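PDB 4H41: putative alpha-L-fucosidase from Bacteroides thetaiotaomicron, which is probably a glycoside hydrolase that removes alpha-L-fucose from host glycans. Local coordinates for residues Leu191-Ala204 with Val236-Tyr249. Residues are numbered along the deposited sequence; the frame is centred on the assembly and turned at random.
Sequences LPTFISPWIDGKKA and VVDACAFQDGHIDY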
ATOM      1  N   LEU B 191     -23.098  -5.897  32.159  1.00 24.02           N
ATOM      2  CA  LEU B 191     -23.104  -5.517  30.741  1.00 23.11           C
ATOM      3  C   LEU B 191     -22.556  -6.657  29.878  1.00 25.52           C
ATOM      4  O   LEU B 191     -21.767  -7.496  30.337  1.00 23.94           O
ATOM      5  CB  LEU B 191     -22.253  -4.269  30.515  1.00 22.86           C
ATOM      6  CG  LEU B 191     -22.787  -2.974  31.079  1.00 26.89           C
ATOM      7  CD1 LEU B 191     -21.825  -1.840  30.781  1.00 27.02           C
ATOM      8  CD2 LEU B 191     -24.151  -2.637  30.497  1.00 32.14           C
ATOM      9  N   PRO B 192     -22.952  -6.692  28.618  1.00 21.59           N
ATOM     10  CA  PRO B 192     -22.468  -7.765  27.740  1.00 22.16           C
ATOM     11  C   PRO B 192     -20.979  -7.743  27.498  1.00 24.15           C
ATOM     12  O   PRO B 192     -20.348  -6.687  27.509  1.00 23.69           O
ATOM     13  CB  PRO B 192     -23.216  -7.536  26.422  1.00 23.96           C
ATOM     14  CG  PRO B 192     -23.859  -6.225  26.521  1.00 27.36           C
ATOM     15  CD  PRO B 192     -23.945  -5.828  27.947  1.00 23.44           C
ATOM     16  N   THR B 193     -20.423  -8.919  27.257  1.00 21.53           N
ATOM     17  CA  THR B 193     -19.011  -9.118  26.923  1.00 19.87           C
ATOM     18  C   THR B 193     -18.894  -9.990  25.667  1.00 20.49           C
ATOM     19  O   THR B 193     -19.770 -10.809  25.383  1.00 20.06           O
ATOM     20  CB  THR B 193     -18.308  -9.817  28.089  1.00 23.52           C
ATOM     21  OG1 THR B 193     -19.007 -11.040  28.277  1.00 25.28           O
ATOM     22  CG2 THR B 193     -18.318  -9.001  29.396  1.00 21.02           C
ATOM     23  N   PHE B 194     -17.834  -9.834  24.928  1.00 17.92           N
ATOM     24  CA  PHE B 194     -17.591 -10.719  23.776  1.00 16.37           C
ATOM     25  C   PHE B 194     -16.118 -10.800  23.477  1.00 19.95           C
ATOM     26  O   PHE B 194     -15.322  -9.960  23.939  1.00 18.53           O
ATOM     27  CB  PHE B 194     -18.403 -10.313  22.527  1.00 17.84           C
ATOM     28  CG  PHE B 194     -17.843  -9.204  21.671  1.00 18.14           C
ATOM     29  CD1 PHE B 194     -17.973  -7.873  22.052  1.00 20.67           C
ATOM     30  CD2 PHE B 194     -17.286  -9.480  20.425  1.00 20.24           C
ATOM     31  CE1 PHE B 194     -17.503  -6.839  21.223  1.00 20.32           C
ATOM     32  CE2 PHE B 194     -16.769  -8.469  19.636  1.00 20.93           C
ATOM     33  CZ  PHE B 194     -16.932  -7.149  20.006  1.00 19.10           C
ATOM     34  N   ILE B 195     -15.760 -11.858  22.729  1.00 16.60           N
ATOM     35  CA  ILE B 195     -14.423 -12.106  22.213  1.00 15.88           C
ATOM     36  C   ILE B 195     -14.500 -12.158  20.670  1.00 19.27           C
ATOM     37  O   ILE B 195     -15.555 -12.447  20.117  1.00 17.88           O
ATOM     38  CB  ILE B 195     -13.786 -13.394  22.805  1.00 18.67           C
ATOM     39  CG1 ILE B 195     -14.628 -14.659  22.540  1.00 19.31           C
ATOM     40  CG2 ILE B 195     -13.464 -13.220  24.277  1.00 20.85           C
ATOM     41  CD1 ILE B 195     -13.883 -15.937  22.777  1.00 22.18           C
ATOM     42  N   SER B 196     -13.392 -11.918  20.000  1.00 16.14           N
ATOM     43  CA  SER B 196     -13.297 -12.012  18.540  1.00 15.27           C
ATOM     44  C   SER B 196     -12.022 -12.786  18.158  1.00 18.47           C
ATOM     45  O   SER B 196     -11.010 -12.225  17.723  1.00 18.99           O
ATOM     46  CB  SER B 196     -13.356 -10.644  17.862  1.00 18.65           C
ATOM     47  OG  SER B 196     -13.445 -10.835  16.454  1.00 16.96           O
ATOM     48  N   PRO B 197     -12.053 -14.103  18.380  1.00 17.32           N
ATOM     49  CA  PRO B 197     -10.905 -14.951  17.998  1.00 17.27           C
ATOM     50  C   PRO B 197     -10.845 -15.123  16.475  1.00 19.31           C
ATOM     51  O   PRO B 197     -11.680 -14.569  15.772  1.00 17.77           O
ATOM     52  CB  PRO B 197     -11.227 -16.279  18.689  1.00 19.46           C
ATOM     53  CG  PRO B 197     -12.731 -16.315  18.735  1.00 21.99           C
ATOM     54  CD  PRO B 197     -13.170 -14.910  18.903  1.00 18.85           C
ATOM     55  N   TRP B 198      -9.896 -15.896  15.976  1.00 17.77           N
ATOM     56  CA  TRP B 198      -9.794 -16.176  14.536  1.00 17.81           C
ATOM     57  C   TRP B 198      -9.722 -17.695  14.347  1.00 18.53           C
ATOM     58  O   TRP B 198      -9.591 -18.430  15.318  1.00 17.81           O
ATOM     59  CB  TRP B 198      -8.625 -15.415  13.876  1.00 17.02           C
ATOM     60  CG  TRP B 198      -7.254 -15.980  14.083  1.00 19.75           C
ATOM     61  CD1 TRP B 198      -6.581 -16.809  13.238  1.00 22.84           C
ATOM     62  CD2 TRP B 198      -6.319 -15.602  15.101  1.00 20.52           C
ATOM     63  NE1 TRP B 198      -5.318 -17.070  13.736  1.00 22.74           N
ATOM     64  CE2 TRP B 198      -5.117 -16.304  14.852  1.00 25.11           C
ATOM     65  CE3 TRP B 198      -6.406 -14.810  16.257  1.00 21.92           C
ATOM     66  CZ2 TRP B 198      -4.036 -16.268  15.736  1.00 26.42           C
ATOM     67  CZ3 TRP B 198      -5.305 -14.720  17.089  1.00 23.98           C
ATOM     68  CH2 TRP B 198      -4.158 -15.474  16.857  1.00 25.37           C
ATOM     69  N   ILE B 199      -9.934 -18.157  13.126  1.00 15.49           N
ATOM     70  CA  ILE B 199      -9.898 -19.577  12.776  1.00 16.05           C
ATOM     71  C   ILE B 199      -8.507 -19.855  12.257  1.00 21.41           C
ATOM     72  O   ILE B 199      -8.032 -19.128  11.403  1.00 19.36           O
ATOM     73  CB  ILE B 199     -10.988 -19.983  11.747  1.00 18.07           C
ATOM     74  CG1 ILE B 199     -12.396 -19.595  12.271  1.00 19.23           C
ATOM     75  CG2 ILE B 199     -10.880 -21.486  11.428  1.00 17.75           C
ATOM     76  CD1 ILE B 199     -13.476 -19.597  11.219  1.00 22.70           C
ATOM     77  N   ASP B 200      -7.880 -20.926  12.706  1.00 18.67           N
ATOM     78  CA  ASP B 200      -6.497 -21.250  12.300  1.00 17.71           C
ATOM     79  C   ASP B 200      -6.470 -21.928  10.909  1.00 23.64           C
ATOM     80  O   ASP B 200      -6.005 -23.071  10.745  1.00 21.11           O
ATOM     81  CB  ASP B 200      -5.899 -22.166  13.366  1.00 18.55           C
ATOM     82  CG  ASP B 200      -4.442 -22.492  13.174  1.00 23.94           C
ATOM     83  OD1 ASP B 200      -3.697 -21.612  12.669  1.00 25.10           O
ATOM     84  OD2 ASP B 200      -4.044 -23.621  13.519  1.00 31.34           O
ATOM     85  N   GLY B 201      -6.969 -21.195   9.929  1.00 20.45           N
ATOM     86  CA  GLY B 201      -7.139 -21.685   8.573  1.00 19.80           C
ATOM     87  C   GLY B 201      -5.964 -21.481   7.654  1.00 21.49           C
ATOM     88  O   GLY B 201      -4.889 -21.062   8.075  1.00 19.11           O
ATOM     89  N   LYS B 202      -6.207 -21.719   6.355  1.00 18.97           N
ATOM     90  CA  LYS B 202      -5.146 -21.680   5.369  1.00 20.10           C
ATOM     91  C   LYS B 202      -4.530 -20.315   5.166  1.00 24.30           C
ATOM     92  O   LYS B 202      -3.425 -20.241   4.641  1.00 24.61           O
ATOM     93  CB  LYS B 202      -5.598 -22.252   4.019  1.00 20.53           C
ATOM     94  CG  LYS B 202      -6.701 -21.443   3.329  1.00 26.38           C
ATOM     95  CD  LYS B 202      -6.921 -21.941   1.878  1.00 32.76           C
ATOM     96  CE  LYS B 202      -7.535 -23.328   1.839  1.00 45.37           C
ATOM     97  NZ  LYS B 202      -8.076 -23.677   0.479  1.00 51.00           N
ATOM     98  N   LYS B 203      -5.227 -19.234   5.529  1.00 21.20           N
ATOM     99  CA  LYS B 203      -4.673 -17.891   5.397  1.00 21.16           C
ATOM    100  C   LYS B 203      -4.091 -17.380   6.725  1.00 26.77           C
ATOM    101  O   LYS B 203      -3.688 -16.223   6.774  1.00 27.50           O
ATOM    102  CB  LYS B 203      -5.716 -16.906   4.871  1.00 19.16           C
ATOM    103  CG  LYS B 203      -6.461 -17.435   3.656  1.00 20.94           C
ATOM    104  CD  LYS B 203      -7.417 -16.417   3.047  1.00 23.34           C
ATOM    105  CE  LYS B 203      -8.362 -17.107   2.079  1.00 26.14           C
ATOM    106  NZ  LYS B 203      -9.316 -16.164   1.447  1.00 26.28           N
ATOM    107  N   ALA B 204      -4.031 -18.214   7.784  1.00 23.52           N
ATOM    108  CA  ALA B 204      -3.440 -17.810   9.067  1.00 24.28           C
ATOM    109  C   ALA B 204      -1.936 -18.053   8.952  1.00 35.44           C
ATOM    110  O   ALA B 204      -1.426 -19.052   9.452  1.00 37.05           O
ATOM    111  CB  ALA B 204      -4.046 -18.586  10.223  1.00 24.19           C
ATOM    112  N   VAL B 236     -19.310 -15.979  31.580  1.00 22.36           N
ATOM    113  CA  VAL B 236     -18.940 -14.563  31.616  1.00 23.21           C
ATOM    114  C   VAL B 236     -18.606 -13.978  30.244  1.00 26.07           C
ATOM    115  O   VAL B 236     -18.308 -12.794  30.183  1.00 26.00           O
ATOM    116  CB  VAL B 236     -17.798 -14.314  32.619  1.00 26.72           C
ATOM    117  CG1 VAL B 236     -18.233 -14.637  34.053  1.00 28.81           C
ATOM    118  CG2 VAL B 236     -16.541 -15.085  32.243  1.00 26.86           C
ATOM    119  N   VAL B 237     -18.712 -14.741  29.152  1.00 23.39           N
ATOM    120  CA  VAL B 237     -18.519 -14.260  27.787  1.00 22.15           C
ATOM    121  C   VAL B 237     -19.846 -14.525  27.049  1.00 24.35           C
ATOM    122  O   VAL B 237     -20.190 -15.677  26.836  1.00 24.33           O
ATOM    123  CB  VAL B 237     -17.310 -14.927  27.120  1.00 24.55           C
ATOM    124  CG1 VAL B 237     -17.150 -14.426  25.698  1.00 23.94           C
ATOM    125  CG2 VAL B 237     -16.045 -14.676  27.939  1.00 25.93           C
ATOM    126  N   ASP B 238     -20.586 -13.469  26.691  1.00 19.43           N
ATOM    127  CA  ASP B 238     -21.923 -13.592  26.096  1.00 19.87           C
ATOM    128  C   ASP B 238     -21.944 -13.956  24.627  1.00 23.36           C
ATOM    129  O   ASP B 238     -22.920 -14.531  24.176  1.00 23.30           O
ATOM    130  CB  ASP B 238     -22.711 -12.296  26.253  1.00 21.99           C
ATOM    131  CG  ASP B 238     -22.916 -11.934  27.719  1.00 35.68           C
ATOM    132  OD1 ASP B 238     -23.433 -12.779  28.483  1.00 36.71           O
ATOM    133  OD2 ASP B 238     -22.440 -10.891  28.127  1.00 31.31           O
ATOM    134  N   ALA B 239     -20.948 -13.546  23.878  1.00 19.91           N
ATOM    135  CA  ALA B 239     -20.907 -13.771  22.440  1.00 20.43           C
ATOM    136  C   ALA B 239     -19.520 -14.040  21.981  1.00 21.42           C
ATOM    137  O   ALA B 239     -18.537 -13.595  22.584  1.00 19.71           O
ATOM    138  CB  ALA B 239     -21.459 -12.548  21.703  1.00 21.80           C
ATOM    139  N   CYS B 240     -19.428 -14.736  20.860  1.00 19.22           N
ATOM    140  CA  CYS B 240     -18.153 -14.978  20.214  1.00 20.04           C
ATOM    141  C   CYS B 240     -18.331 -14.536  18.767  1.00 21.34           C
ATOM    142  O   CYS B 240     -19.358 -14.880  18.128  1.00 20.59           O
ATOM    143  CB  CYS B 240     -17.725 -16.437  20.312  1.00 22.08           C
ATOM    144  SG  CYS B 240     -16.100 -16.761  19.596  1.00 25.14           S
ATOM    145  N   ALA B 241     -17.384 -13.743  18.274  1.00 16.97           N
ATOM    146  CA  ALA B 241     -17.404 -13.169  16.922  1.00 16.96           C
ATOM    147  C   ALA B 241     -16.166 -13.589  16.182  1.00 17.77           C
ATOM    148  O   ALA B 241     -15.219 -12.811  16.066  1.00 15.66           O
ATOM    149  CB  ALA B 241     -17.508 -11.636  16.996  1.00 19.26           C
ATOM    150  N   PHE B 242     -16.128 -14.820  15.688  1.00 15.26           N
ATOM    151  CA  PHE B 242     -14.923 -15.241  14.972  1.00 16.44           C
ATOM    152  C   PHE B 242     -14.657 -14.336  13.787  1.00 19.18           C
ATOM    153  O   PHE B 242     -15.563 -14.000  13.033  1.00 16.75           O
ATOM    154  CB  PHE B 242     -14.982 -16.682  14.447  1.00 17.75           C
ATOM    155  CG  PHE B 242     -14.570 -17.746  15.428  1.00 18.31           C
ATOM    156  CD1 PHE B 242     -13.240 -18.112  15.561  1.00 18.89           C
ATOM    157  CD2 PHE B 242     -15.517 -18.410  16.192  1.00 19.62           C
ATOM    158  CE1 PHE B 242     -12.866 -19.081  16.481  1.00 17.87           C
ATOM    159  CE2 PHE B 242     -15.140 -19.374  17.108  1.00 20.20           C
ATOM    160  CZ  PHE B 242     -13.821 -19.712  17.235  1.00 17.20           C
ATOM    161  N   GLN B 243     -13.386 -13.966  13.631  1.00 17.81           N
ATOM    162  CA  GLN B 243     -12.882 -13.318  12.434  1.00 16.22           C
ATOM    163  C   GLN B 243     -13.119 -14.328  11.318  1.00 19.87           C
ATOM    164  O   GLN B 243     -12.801 -15.505  11.494  1.00 17.06           O
ATOM    165  CB  GLN B 243     -11.404 -12.973  12.592  1.00 17.95           C
ATOM    166  CG  GLN B 243     -11.169 -11.944  13.672  1.00 17.86           C
ATOM    167  CD  GLN B 243      -9.715 -11.863  14.049  1.00 24.79           C
ATOM    168  OE1 GLN B 243      -8.872 -11.767  13.182  1.00 19.06           O
ATOM    169  NE2 GLN B 243      -9.376 -11.921  15.351  1.00 22.50           N
ATOM    170  N   ASP B 244     -13.722 -13.911  10.206  1.00 17.39           N
ATOM    171  CA  ASP B 244     -14.104 -14.884   9.161  1.00 18.07           C
ATOM    172  C   ASP B 244     -13.099 -15.037   8.012  1.00 20.98           C
ATOM    173  O   ASP B 244     -13.368 -15.777   7.072  1.00 19.82           O
ATOM    174  CB  ASP B 244     -15.458 -14.468   8.586  1.00 20.09           C
ATOM    175  CG  ASP B 244     -15.479 -13.174   7.804  1.00 26.52           C
ATOM    176  OD1 ASP B 244     -14.368 -12.521   7.644  1.00 18.19           O
ATOM    177  OD2 ASP B 244     -16.560 -12.813   7.304  1.00 24.26           O
ATOM    178  N   GLY B 245     -11.982 -14.320   8.049  1.00 20.21           N
ATOM    179  CA  GLY B 245     -11.112 -14.240   6.891  1.00 19.07           C
ATOM    180  C   GLY B 245     -10.018 -15.235   6.693  1.00 21.03           C
ATOM    181  O   GLY B 245      -9.411 -15.208   5.623  1.00 19.07           O
ATOM    182  N   HIS B 246      -9.698 -16.075   7.689  1.00 17.75           N
ATOM    183  CA  HIS B 246      -8.534 -16.954   7.550  1.00 16.12           C
ATOM    184  C   HIS B 246      -8.842 -18.299   6.898  1.00 21.24           C
ATOM    185  O   HIS B 246      -7.919 -19.083   6.688  1.00 21.17           O
ATOM    186  CB  HIS B 246      -7.859 -17.180   8.903  1.00 16.52           C
ATOM    187  CG  HIS B 246      -7.420 -15.910   9.571  1.00 18.69           C
ATOM    188  ND1 HIS B 246      -8.301 -15.152  10.311  1.00 21.14           N
ATOM    189  CD2 HIS B 246      -6.224 -15.282   9.558  1.00 20.24           C
ATOM    190  CE1 HIS B 246      -7.597 -14.124  10.784  1.00 20.19           C
ATOM    191  NE2 HIS B 246      -6.342 -14.176  10.377  1.00 20.24           N
ATOM    192  N   ILE B 247     -10.098 -18.554   6.556  1.00 17.84           N
ATOM    193  CA  ILE B 247     -10.514 -19.780   5.878  1.00 17.06           C
ATOM    194  C   ILE B 247     -10.889 -19.410   4.443  1.00 20.77           C
ATOM    195  O   ILE B 247     -11.205 -18.255   4.153  1.00 20.79           O
ATOM    196  CB  ILE B 247     -11.667 -20.513   6.616  1.00 20.19           C
ATOM    197  CG1 ILE B 247     -12.891 -19.632   6.812  1.00 20.85           C
ATOM    198  CG2 ILE B 247     -11.164 -21.088   7.949  1.00 18.42           C
ATOM    199  CD1 ILE B 247     -14.110 -20.392   7.371  1.00 21.36           C
ATOM    200  N   ASP B 248     -10.940 -20.404   3.584  1.00 19.82           N
ATOM    201  CA  ASP B 248     -11.342 -20.185   2.187  1.00 19.01           C
ATOM    202  C   ASP B 248     -12.855 -20.014   2.098  1.00 22.72           C
ATOM    203  O   ASP B 248     -13.608 -20.448   2.989  1.00 21.83           O
ATOM    204  CB  ASP B 248     -10.848 -21.316   1.310  1.00 21.85           C
ATOM    205  CG  ASP B 248     -10.517 -20.938  -0.132  1.00 39.14           C
ATOM    206  OD1 ASP B 248     -10.918 -19.817  -0.569  1.00 36.92           O
ATOM    207  OD2 ASP B 248      -9.803 -21.726  -0.800  1.00 43.83           O
ATOM    208  N   TYR B 249     -13.312 -19.401   1.019  1.00 17.63           N
ATOM    209  CA  TYR B 249     -14.741 -19.063   0.856  1.00 17.63           C
ATOM    210  C   TYR B 249     -15.628 -20.300   0.689  1.00 25.74           C
ATOM    211  O   TYR B 249     -16.799 -20.220   1.006  1.00 25.65           O
ATOM    212  CB  TYR B 249     -14.983 -18.058  -0.292  1.00 19.82           C
ATOM    213  CG  TYR B 249     -14.096 -16.844  -0.146  1.00 21.25           C
ATOM    214  CD1 TYR B 249     -14.401 -15.842   0.762  1.00 23.10           C
ATOM    215  CD2 TYR B 249     -12.894 -16.754  -0.832  1.00 22.54           C
ATOM    216  CE1 TYR B 249     -13.525 -14.776   0.988  1.00 22.05           C
ATOM    217  CE2 TYR B 249     -12.032 -15.675  -0.642  1.00 23.18           C
ATOM    218  CZ  TYR B 249     -12.348 -14.695   0.279  1.00 27.04           C
ATOM    219  OH  TYR B 249     -11.465 -13.667   0.534  1.00 28.89           O
TER
HETATM  220  O   HOH W   1     -10.579 -16.604  10.554  1.00 18.05           O
HETATM  221  O   HOH W   2     -10.897 -14.951   3.384  1.00 20.84           O
HETATM  222  O   HOH W   3      -9.307 -17.920  -0.804  1.00 42.12           O
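Ile195 and Cys240 mark one face of a parallel strand pair, Phe194 and Ala239 the other, and the two strands, 193-195 and 239-243, are the fifth and sixth of a TIM barrel. Ile195 CG1 lies against Cys240 SG on the side covered by helix 219-233, whereas Phe194 meets Ala239 through its CB. At the N-terminal end Thr193 OG1, turned between its own N and carbonyl carbon (chi1 58°), donates to Val236 O at 2.7 Å, while Thr193 N reaches the anti side of Asp238 OD2, an oxygen that also salt-bridges Lys185.

Past Ile195 the backbone pairing runs on, Gln243 N meeting Pro197 O nearly straight at 2.8 Å. Pro197 CG sits over one face of the Phe242 ring, 3.7 Å from its centroid, a CH-pi contact, and Trp198 O lies at that ring's edge. Ser196 OG, anti to its backbone N (chi1 -172°), donates to Ala241 O at 2.7 Å. Gln243 NE2 holds Ser196 O almost exactly in its amide plane at 2.9 Å and also binds Glu165. A leucine here lacks the amide and would probably leave the buried Ser196 O without its donor and the Glu165 carboxylate less firmly held. Trp198 CD1 stands over the centre of the His246 ring, the planes inclined at 40°, and a water joins His246 ND1 to Ile199 N and Gln243 O.

Farther out, Lys203 N binds His246 O, and Lys202 NZ salt-bridges the anti side of Asp248 OD2 at 2.9 Å. Salt bridges and water links gather at the barrel's C-terminal mouth, where TIM-barrel enzymes carry their active sites, while Ile199 still packs on Ile247 and Phe242; the extended Lys203 chain is held there at NZ by Asp280 and two waters, bound to Gly245 O and Asp248 OD1.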